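Local coordinates for protein putative phytoene/squalene synthase YisP (Bacillus subtilis subsp. subtilis, PDB 3WE9) that hydrolyses farnesyl diphosphate to farnesol and diphosphate, as a monomeric phosphatase of the phytoene/squalene synthase family that takes part in biofilm formation, at residues 116-121 with 206-211; 160-165 with 243-248; 185-190 with 199-204. One frame throughout, in Å; residues are numbered along the deposited sequence.

Contact 1 of 3, residues 116-121 with 206-211; sequences DDLDEL and EYIAFE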
loop_
_atom_site.group_PDB
_atom_site.type_symbol
_atom_site.label_atom_id
_atom_site.label_comp_id
_atom_site.label_asym_id
_atom_site.label_seq_id
_atom_site.Cartn_x
_atom_site.Cartn_y
_atom_site.Cartn_z
ATOM N N ASP A 116 -17.742 10.565 5.201
ATOM C CA ASP A 116 -19.153 10.253 5.382
ATOM C C ASP A 116 -19.552 8.923 4.762
ATOM O O ASP A 116 -20.051 8.035 5.447
ATOM C CB ASP A 116 -20.012 11.376 4.790
ATOM C CG ASP A 116 -21.476 11.236 5.150
ATOM O OD1 ASP A 116 -21.791 11.243 6.360
ATOM O OD2 ASP A 116 -22.313 11.114 4.229
ATOM N N ASP A 117 -19.330 8.809 3.457
ATOM C CA ASP A 117 -19.650 7.614 2.678
ATOM C C ASP A 117 -18.468 6.659 2.613
ATOM O O ASP A 117 -17.320 7.068 2.751
ATOM C CB ASP A 117 -19.974 7.993 1.225
ATOM C CG ASP A 117 -21.360 8.540 1.048
ATOM O OD1 ASP A 117 -21.702 8.882 -0.103
ATOM O OD2 ASP A 117 -22.108 8.628 2.043
ATOM N N LEU A 118 -18.759 5.389 2.368
ATOM C CA LEU A 118 -17.703 4.408 2.211
ATOM C C LEU A 118 -16.974 4.826 0.924
ATOM O O LEU A 118 -15.753 4.735 0.832
ATOM C CB LEU A 118 -18.306 3.004 2.074
ATOM C CG LEU A 118 -17.374 1.835 1.755
ATOM C CD1 LEU A 118 -16.159 1.863 2.671
ATOM C CD2 LEU A 118 -18.141 0.525 1.896
ATOM N N ASP A 119 -17.736 5.319 -0.055
ATOM C CA ASP A 119 -17.162 5.766 -1.325
ATOM C C ASP A 119 -16.050 6.783 -1.122
ATOM O O ASP A 119 -15.073 6.801 -1.868
ATOM C CB ASP A 119 -18.239 6.383 -2.228
ATOM C CG ASP A 119 -19.000 5.345 -3.031
ATOM O OD1 ASP A 119 -18.628 4.155 -2.979
ATOM O OD2 ASP A 119 -19.970 5.724 -3.725
ATOM N N GLU A 120 -16.198 7.635 -0.115
ATOM C CA GLU A 120 -15.182 8.637 0.160
ATOM C C GLU A 120 -13.868 7.970 0.587
ATOM O O GLU A 120 -12.785 8.388 0.169
ATOM C CB GLU A 120 -15.675 9.600 1.244
ATOM C CG GLU A 120 -14.803 10.829 1.417
ATOM C CD GLU A 120 -15.443 11.889 2.296
ATOM O OE1 GLU A 120 -14.787 12.925 2.546
ATOM O OE2 GLU A 120 -16.599 11.694 2.734
ATOM N N LEU A 121 -13.962 6.937 1.421
ATOM C CA LEU A 121 -12.765 6.222 1.861
ATOM C C LEU A 121 -12.137 5.494 0.668
ATOM O O LEU A 121 -10.919 5.511 0.493
ATOM C CB LEU A 121 -13.119 5.198 2.948
ATOM C CG LEU A 121 -11.962 4.315 3.439
ATOM C CD1 LEU A 121 -10.882 5.167 4.093
ATOM C CD2 LEU A 121 -12.494 3.287 4.428
ATOM N N GLU A 206 -15.113 -4.935 9.869
ATOM C CA GLU A 206 -15.254 -6.055 8.944
ATOM C C GLU A 206 -15.954 -5.652 7.642
ATOM O O GLU A 206 -15.667 -6.195 6.577
ATOM C CB GLU A 206 -16.005 -7.211 9.617
ATOM C CG GLU A 206 -15.216 -7.924 10.734
ATOM C CD GLU A 206 -13.966 -8.645 10.227
ATOM O OE1 GLU A 206 -13.820 -8.802 8.998
ATOM O OE2 GLU A 206 -13.128 -9.067 11.060
ATOM N N TYR A 207 -16.863 -4.690 7.729
ATOM C CA TYR A 207 -17.577 -4.231 6.540
ATOM C C TYR A 207 -16.579 -3.609 5.562
ATOM O O TYR A 207 -16.671 -3.821 4.352
ATOM C CB TYR A 207 -18.650 -3.207 6.921
ATOM C CG TYR A 207 -19.650 -2.918 5.818
ATOM C CD1 TYR A 207 -20.672 -3.822 5.523
ATOM C CD2 TYR A 207 -19.581 -1.739 5.080
ATOM C CE1 TYR A 207 -21.606 -3.555 4.518
ATOM C CE2 TYR A 207 -20.507 -1.460 4.071
ATOM C CZ TYR A 207 -21.518 -2.371 3.800
ATOM O OH TYR A 207 -22.449 -2.090 2.825
ATOM N N ILE A 208 -15.626 -2.846 6.096
ATOM C CA ILE A 208 -14.596 -2.206 5.282
ATOM C C ILE A 208 -13.558 -3.250 4.850
ATOM O O ILE A 208 -13.071 -3.224 3.717
ATOM C CB ILE A 208 -13.895 -1.061 6.073
ATOM C CG1 ILE A 208 -14.938 -0.018 6.493
ATOM C CG2 ILE A 208 -12.801 -0.402 5.223
ATOM C CD1 ILE A 208 -14.411 1.030 7.463
ATOM N N ALA A 209 -13.230 -4.181 5.749
ATOM C CA ALA A 209 -12.255 -5.228 5.427
ATOM C C ALA A 209 -12.783 -6.102 4.276
ATOM O O ALA A 209 -12.011 -6.610 3.455
ATOM C CB ALA A 209 -11.976 -6.095 6.671
ATOM N N PHE A 210 -14.102 -6.269 4.224
ATOM C CA PHE A 210 -14.743 -7.059 3.170
ATOM C C PHE A 210 -14.390 -6.472 1.796
ATOM O O PHE A 210 -14.083 -7.206 0.852
ATOM C CB PHE A 210 -16.264 -7.059 3.363
ATOM C CG PHE A 210 -16.993 -7.970 2.421
ATOM C CD1 PHE A 210 -17.197 -9.309 2.742
ATOM C CD2 PHE A 210 -17.456 -7.496 1.198
ATOM C CE1 PHE A 210 -17.853 -10.165 1.859
ATOM C CE2 PHE A 210 -18.113 -8.346 0.303
ATOM C CZ PHE A 210 -18.310 -9.682 0.637
ATOM N N GLU A 211 -14.452 -5.147 1.690
ATOM C CA GLU A 211 -14.109 -4.451 0.452
ATOM C C GLU A 211 -12.631 -4.651 0.110
ATOM O O GLU A 211 -12.280 -4.957 -1.029
ATOM C CB GLU A 211 -14.394 -2.953 0.605
ATOM C CG GLU A 211 -15.876 -2.611 0.649
ATOM C CD GLU A 211 -16.470 -2.432 -0.741
ATOM O OE1 GLU A 211 -15.938 -3.026 -1.703
ATOM O OE2 GLU A 211 -17.474 -1.695 -0.870
#
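Leu118 reaches between Tyr207 and Glu211, which lie one turn apart on helix 199-221. Its CG is anti to the backbone N (chi1 174°), and from there CD2 makes both contacts. CD2 lies 3.8 Å from CE2 of Tyr207, approaching the ring obliquely. The same methyl is 3.6 Å from Glu211 OE2. Glu211 CG also lies near it, at 4.1 Å from Leu118 CD2, and the bend at chi2 (-86°) then turns CD away from an extended course. The other branch, CD1, faces Ile208 more loosely, 4.4 Å from its CG1.

One turn on, Leu121 meets Ile208 methyl to methyl. Leu121 CD2 is 3.8 Å from Ile208 CG2, and the two side chains cross at about a right angle. No hydrogen bond joins the segments, so the contact is apolar apart from the carboxylate beside Leu118.

The contact joins the first turn of helix 118-140 to helix 199-221 in this all-helical fold. Val181 of helix 179-185 touches both Leu118 and Tyr207. On the inner side, Leu121 packs on Leu161 and Phe164, and Ile208 on Leu165, all three from helix 145-165.

Contact 2 of 3, residues 160-165 with 243-248; sequences QLVRFL and AVLEKI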
loop_
_atom_site.group_PDB
_atom_site.type_symbol
_atom_site.label_atom_id
_atom_site.label_comp_id
_atom_site.label_asym_id
_atom_site.label_seq_id
_atom_site.Cartn_x
_atom_site.Cartn_y
_atom_site.Cartn_z
ATOM N N GLN A 160 -3.690 0.016 0.703
ATOM C CA GLN A 160 -3.937 1.246 1.446
ATOM C C GLN A 160 -5.076 1.005 2.445
ATOM O O GLN A 160 -5.028 1.459 3.592
ATOM C CB GLN A 160 -4.294 2.382 0.482
ATOM C CG GLN A 160 -4.368 3.743 1.146
ATOM C CD GLN A 160 -3.025 4.203 1.694
ATOM O OE1 GLN A 160 -2.400 3.516 2.499
ATOM N NE2 GLN A 160 -2.579 5.376 1.260
ATOM N N LEU A 161 -6.102 0.280 2.016
ATOM C CA LEU A 161 -7.217 -0.024 2.909
ATOM C C LEU A 161 -6.723 -0.860 4.079
ATOM O O LEU A 161 -7.144 -0.660 5.220
ATOM C CB LEU A 161 -8.324 -0.782 2.175
ATOM C CG LEU A 161 -9.169 0.025 1.180
ATOM C CD1 LEU A 161 -10.205 -0.895 0.528
ATOM C CD2 LEU A 161 -9.854 1.181 1.898
ATOM N N VAL A 162 -5.824 -1.799 3.808
ATOM C CA VAL A 162 -5.303 -2.630 4.891
ATOM C C VAL A 162 -4.514 -1.779 5.882
ATOM O O VAL A 162 -4.652 -1.926 7.098
ATOM C CB VAL A 162 -4.417 -3.763 4.348
ATOM C CG1 VAL A 162 -3.750 -4.512 5.507
ATOM C CG2 VAL A 162 -5.276 -4.730 3.545
ATOM N N ARG A 163 -3.685 -0.883 5.362
ATOM C CA ARG A 163 -2.913 -0.010 6.229
ATOM C C ARG A 163 -3.857 0.822 7.091
ATOM O O ARG A 163 -3.637 0.983 8.291
ATOM C CB ARG A 163 -2.015 0.906 5.392
ATOM C CG ARG A 163 -0.822 0.191 4.784
ATOM C CD ARG A 163 -0.091 1.086 3.804
ATOM N NE ARG A 163 1.187 0.514 3.399
ATOM C CZ ARG A 163 2.281 0.509 4.156
ATOM N NH1 ARG A 163 2.254 1.053 5.365
ATOM N NH2 ARG A 163 3.401 -0.037 3.703
ATOM N N PHE A 164 -4.914 1.345 6.473
ATOM C CA PHE A 164 -5.887 2.153 7.197
ATOM C C PHE A 164 -6.512 1.362 8.341
ATOM O O PHE A 164 -6.666 1.877 9.442
ATOM C CB PHE A 164 -7.007 2.636 6.264
ATOM C CG PHE A 164 -6.569 3.668 5.256
ATOM C CD1 PHE A 164 -5.277 4.198 5.283
ATOM C CD2 PHE A 164 -7.464 4.127 4.288
ATOM C CE1 PHE A 164 -4.883 5.171 4.365
ATOM C CE2 PHE A 164 -7.081 5.103 3.361
ATOM C CZ PHE A 164 -5.788 5.626 3.399
ATOM N N LEU A 165 -6.876 0.112 8.060
ATOM C CA LEU A 165 -7.500 -0.770 9.047
ATOM C C LEU A 165 -6.560 -1.302 10.135
ATOM O O LEU A 165 -7.018 -1.874 11.127
ATOM C CB LEU A 165 -8.137 -1.968 8.328
ATOM C CG LEU A 165 -9.355 -1.682 7.433
ATOM C CD1 LEU A 165 -9.705 -2.919 6.609
ATOM C CD2 LEU A 165 -10.535 -1.273 8.297
ATOM N N ALA A 243 -2.649 -11.673 5.475
ATOM C CA ALA A 243 -2.168 -12.100 6.784
ATOM C C ALA A 243 -2.302 -10.977 7.813
ATOM O O ALA A 243 -2.570 -11.232 8.988
ATOM C CB ALA A 243 -0.715 -12.553 6.686
ATOM N N VAL A 244 -2.099 -9.737 7.377
ATOM C CA VAL A 244 -2.229 -8.602 8.278
ATOM C C VAL A 244 -3.661 -8.531 8.819
ATOM O O VAL A 244 -3.877 -8.363 10.021
ATOM C CB VAL A 244 -1.883 -7.270 7.559
ATOM C CG1 VAL A 244 -2.256 -6.078 8.450
ATOM C CG2 VAL A 244 -0.397 -7.220 7.243
ATOM N N LEU A 245 -4.635 -8.665 7.924
ATOM C CA LEU A 245 -6.041 -8.630 8.317
ATOM C C LEU A 245 -6.360 -9.776 9.275
ATOM O O LEU A 245 -7.111 -9.608 10.240
ATOM C CB LEU A 245 -6.941 -8.722 7.079
ATOM C CG LEU A 245 -6.876 -7.506 6.146
ATOM C CD1 LEU A 245 -7.636 -7.787 4.866
ATOM C CD2 LEU A 245 -7.444 -6.285 6.864
ATOM N N GLU A 246 -5.787 -10.947 9.013
ATOM C CA GLU A 246 -6.029 -12.092 9.886
ATOM C C GLU A 246 -5.420 -11.865 11.274
ATOM O O GLU A 246 -6.025 -12.222 12.288
ATOM C CB GLU A 246 -5.465 -13.367 9.251
ATOM C CG GLU A 246 -6.142 -13.744 7.939
ATOM C CD GLU A 246 -7.596 -14.186 8.112
ATOM O OE1 GLU A 246 -8.416 -13.407 8.654
ATOM O OE2 GLU A 246 -7.922 -15.323 7.702
ATOM N N LYS A 247 -4.240 -11.251 11.323
ATOM C CA LYS A 247 -3.581 -10.982 12.600
ATOM C C LYS A 247 -4.414 -10.016 13.432
ATOM O O LYS A 247 -4.579 -10.190 14.643
ATOM C CB LYS A 247 -2.182 -10.388 12.379
ATOM C CG LYS A 247 -1.409 -10.160 13.684
ATOM C CD LYS A 247 0.019 -9.678 13.453
ATOM C CE LYS A 247 0.760 -9.530 14.784
ATOM N NZ LYS A 247 2.177 -9.108 14.615
ATOM N N ILE A 248 -4.933 -8.985 12.775
ATOM C CA ILE A 248 -5.757 -7.994 13.453
ATOM C C ILE A 248 -6.967 -8.694 14.075
ATOM O O ILE A 248 -7.328 -8.428 15.222
ATOM C CB ILE A 248 -6.222 -6.896 12.458
ATOM C CG1 ILE A 248 -4.993 -6.129 11.942
ATOM C CG2 ILE A 248 -7.210 -5.950 13.140
ATOM C CD1 ILE A 248 -5.287 -5.112 10.843
#
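Val162 meets two residues of helix 228-250, one with each methyl. Its CG1, anti to the backbone N (chi1 173°), lies 3.7 Å from CG1 of Val244. Its CG2 sits 4.1 Å from CD1 of Leu245 and equally close to that residue's CG. The two methyls thus straddle the step from Val244 to Leu245, and the CA atoms of Val162 and Leu245 are 6.9 Å apart. An alanine in place of Val162 would probably open a gap beside Val244 CG1 and Leu245 CD1, since both contacts are made by the methyls that would be lost.

The two helices run nearly parallel here. Their short segments lie at 21° with axes 10.2 Å apart, within the all-helical fold of the squalene and phytoene synthase family. The five touching residues are all buried, and no hydrogen bond links the segments. Trp205 of helix 199-221 touches Leu245 and Ile248.

One turn beyond Val162, Leu165 continues the row. Its CD1 lies 4.1 Å from CD2 of Leu245, so the two branches of Leu245 are shared between Val162 and Leu165. The backbone of Leu165 takes part as well. Its carbonyl O is 3.7 Å from CD1 of Ile248, the tip of that side chain's longer branch. The same oxygen accepts a hydrogen bond from Trp205 NE1, which gives this buried carbonyl a polar partner beside the isoleucine methyl.

Contact 3 of 3, residues 185-190 with 199-204; sequences FGYTEA and KAFTMT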
loop_
_atom_site.group_PDB
_atom_site.type_symbol
_atom_site.label_atom_id
_atom_site.label_comp_id
_atom_site.label_asym_id
_atom_site.label_seq_id
_atom_site.Cartn_x
_atom_site.Cartn_y
_atom_site.Cartn_z
ATOM N N PHE A 185 -24.200 0.192 11.770
ATOM C CA PHE A 185 -24.036 -0.743 12.872
ATOM C C PHE A 185 -24.194 -0.172 14.280
ATOM O O PHE A 185 -24.034 -0.894 15.259
ATOM C CB PHE A 185 -22.670 -1.430 12.722
ATOM C CG PHE A 185 -22.472 -2.076 11.375
ATOM C CD1 PHE A 185 -23.321 -3.101 10.950
ATOM C CD2 PHE A 185 -21.476 -1.627 10.512
ATOM C CE1 PHE A 185 -23.181 -3.667 9.675
ATOM C CE2 PHE A 185 -21.324 -2.182 9.236
ATOM C CZ PHE A 185 -22.182 -3.206 8.817
ATOM N N GLY A 186 -24.509 1.115 14.380
ATOM C CA GLY A 186 -24.695 1.726 15.684
ATOM C C GLY A 186 -23.426 2.075 16.447
ATOM O O GLY A 186 -23.444 2.131 17.678
ATOM N N TYR A 187 -22.323 2.299 15.735
ATOM C CA TYR A 187 -21.070 2.669 16.382
ATOM C C TYR A 187 -21.089 4.188 16.481
ATOM O O TYR A 187 -21.158 4.886 15.467
ATOM C CB TYR A 187 -19.864 2.202 15.554
ATOM C CG TYR A 187 -18.547 2.319 16.296
ATOM C CD1 TYR A 187 -18.355 1.669 17.518
ATOM C CD2 TYR A 187 -17.498 3.085 15.786
ATOM C CE1 TYR A 187 -17.150 1.782 18.212
ATOM C CE2 TYR A 187 -16.289 3.203 16.473
ATOM C CZ TYR A 187 -16.127 2.549 17.689
ATOM O OH TYR A 187 -14.942 2.674 18.385
ATOM N N THR A 188 -21.009 4.700 17.704
ATOM C CA THR A 188 -21.087 6.141 17.935
ATOM C C THR A 188 -19.794 6.942 17.878
ATOM O O THR A 188 -18.708 6.401 18.042
ATOM C CB THR A 188 -21.723 6.407 19.305
ATOM O OG1 THR A 188 -20.837 5.933 20.330
ATOM C CG2 THR A 188 -23.042 5.667 19.422
ATOM N N GLU A 189 -19.930 8.251 17.649
ATOM C CA GLU A 189 -18.778 9.145 17.626
ATOM C C GLU A 189 -18.097 9.040 18.986
ATOM O O GLU A 189 -16.875 9.080 19.084
ATOM C CB GLU A 189 -19.216 10.599 17.400
ATOM C CG GLU A 189 -19.626 10.945 15.977
ATOM C CD GLU A 189 -18.443 11.085 15.041
ATOM O OE1 GLU A 189 -17.288 11.016 15.517
ATOM O OE2 GLU A 189 -18.664 11.275 13.823
ATOM N N ALA A 190 -18.901 8.909 20.039
ATOM C CA ALA A 190 -18.370 8.795 21.397
ATOM C C ALA A 190 -17.560 7.508 21.544
ATOM O O ALA A 190 -16.489 7.516 22.154
ATOM C CB ALA A 190 -19.506 8.821 22.417
ATOM N N LYS A 199 -18.968 -4.793 19.516
ATOM C CA LYS A 199 -19.528 -5.472 18.353
ATOM C C LYS A 199 -19.795 -4.494 17.209
ATOM O O LYS A 199 -19.533 -4.798 16.048
ATOM C CB LYS A 199 -20.827 -6.186 18.734
ATOM C CG LYS A 199 -21.496 -6.912 17.573
ATOM C CD LYS A 199 -20.575 -7.968 16.967
ATOM C CE LYS A 199 -21.279 -8.739 15.852
ATOM N NZ LYS A 199 -20.389 -9.741 15.205
ATOM N N ALA A 200 -20.321 -3.322 17.545
ATOM C CA ALA A 200 -20.614 -2.293 16.546
ATOM C C ALA A 200 -19.333 -1.911 15.806
ATOM O O ALA A 200 -19.347 -1.675 14.593
ATOM C CB ALA A 200 -21.214 -1.067 17.226
ATOM N N PHE A 201 -18.221 -1.842 16.531
ATOM C CA PHE A 201 -16.960 -1.497 15.893
ATOM C C PHE A 201 -16.430 -2.604 14.994
ATOM O O PHE A 201 -15.988 -2.338 13.873
ATOM C CB PHE A 201 -15.869 -1.160 16.911
ATOM C CG PHE A 201 -14.522 -0.948 16.272
ATOM C CD1 PHE A 201 -14.316 0.122 15.400
ATOM C CD2 PHE A 201 -13.484 -1.852 16.476
ATOM C CE1 PHE A 201 -13.096 0.286 14.736
ATOM C CE2 PHE A 201 -12.260 -1.699 15.819
ATOM C CZ PHE A 201 -12.067 -0.627 14.944
ATOM N N THR A 202 -16.459 -3.843 15.478
ATOM C CA THR A 202 -15.948 -4.947 14.678
ATOM C C THR A 202 -16.777 -5.128 13.406
ATOM O O THR A 202 -16.239 -5.492 12.361
ATOM C CB THR A 202 -15.889 -6.270 15.490
ATOM O OG1 THR A 202 -17.186 -6.590 16.001
ATOM C CG2 THR A 202 -14.908 -6.129 16.651
ATOM N N MET A 203 -18.081 -4.876 13.491
ATOM C CA MET A 203 -18.937 -4.975 12.310
ATOM C C MET A 203 -18.554 -3.888 11.306
ATOM O O MET A 203 -18.533 -4.125 10.100
ATOM C CB MET A 203 -20.411 -4.829 12.695
ATOM C CG MET A 203 -20.962 -6.060 13.388
ATOM S SD MET A 203 -22.678 -5.845 13.854
ATOM C CE MET A 203 -23.503 -6.354 12.334
ATOM N N THR A 204 -18.249 -2.698 11.820
ATOM C CA THR A 204 -17.840 -1.573 10.989
ATOM C C THR A 204 -16.511 -1.918 10.316
ATOM O O THR A 204 -16.346 -1.762 9.105
ATOM C CB THR A 204 -17.650 -0.298 11.844
ATOM O OG1 THR A 204 -18.912 0.083 12.412
ATOM C CG2 THR A 204 -17.093 0.856 10.989
#
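The carbonyl O of Ala200 lies 3.8 Å from CB of Phe185 and is gripped within its own helix by two donors. Thr204 OG1 binds it at 2.8 Å, and Thr204 N adds the backbone bond. The two donors reach the oxygen from opposite faces of the carbonyl plane. The hydroxyl stands there because OG1 is anti to the carbonyl carbon of Thr204 (chi1 -64°). It then lies at the edge of the Phe185 ring, near its plane and closest to CD2.

Met203 works on the same ring. Its CB sits over one face, 3.9 Å from the ring centroid, in a CH-pi contact. The chain bends at chi3 (86°), and its CE lies 3.5 Å from Phe185 CD1. SD is farther off and oblique, completing a Met-aromatic contact.

Between the aromatic residues, Ala200 CB packs 3.4 Å from Phe185 O and also touches Tyr187. Gly186, with positive phi, is the C-prime residue of a Schellman motif ending helix 179-185. The chain turns there, and Tyr187 follows onto the start of helix 199-221. Phe201 CB lies over one face of the Tyr187 ring, 3.9 Å from its centroid. The two side chains lie side by side, pointing the same way, with their rings oblique at 46°. Phe201 in turn meets Phe256.

No hydrogen bond crosses between the segments. Thr204 OG1 is bonded within its own helix, and Tyr187 OH is hydrogen-bonded to Thr196 O. Cohesion here therefore probably rests on the fit of aromatic faces, methyls and a methionine rather than on directed polar bonds.

How the contacts relate
The three contacts lie in one all-helical family domain. Contacts 1 and 3 share helix 199-221: contact 3 uses its first turns and contact 1 the next ones. Their centres are 13 Å apart, and they touch where Tyr207 packs on Phe185. Contact 2 joins helices 145-165 and 228-250, with its centre also 13 Å from that of contact 1. These two touch as well, through side chains of helix 145-165. Contacts 2 and 3 do not touch: their centres are 18 Å apart, their nearest atoms about 6 Å. Along the chain, contacts 1 and 2 alternate, and contact 3 is nested inside both. The packing therefore runs from the buried contact 2, through contact 1, to the peripheral contact 3.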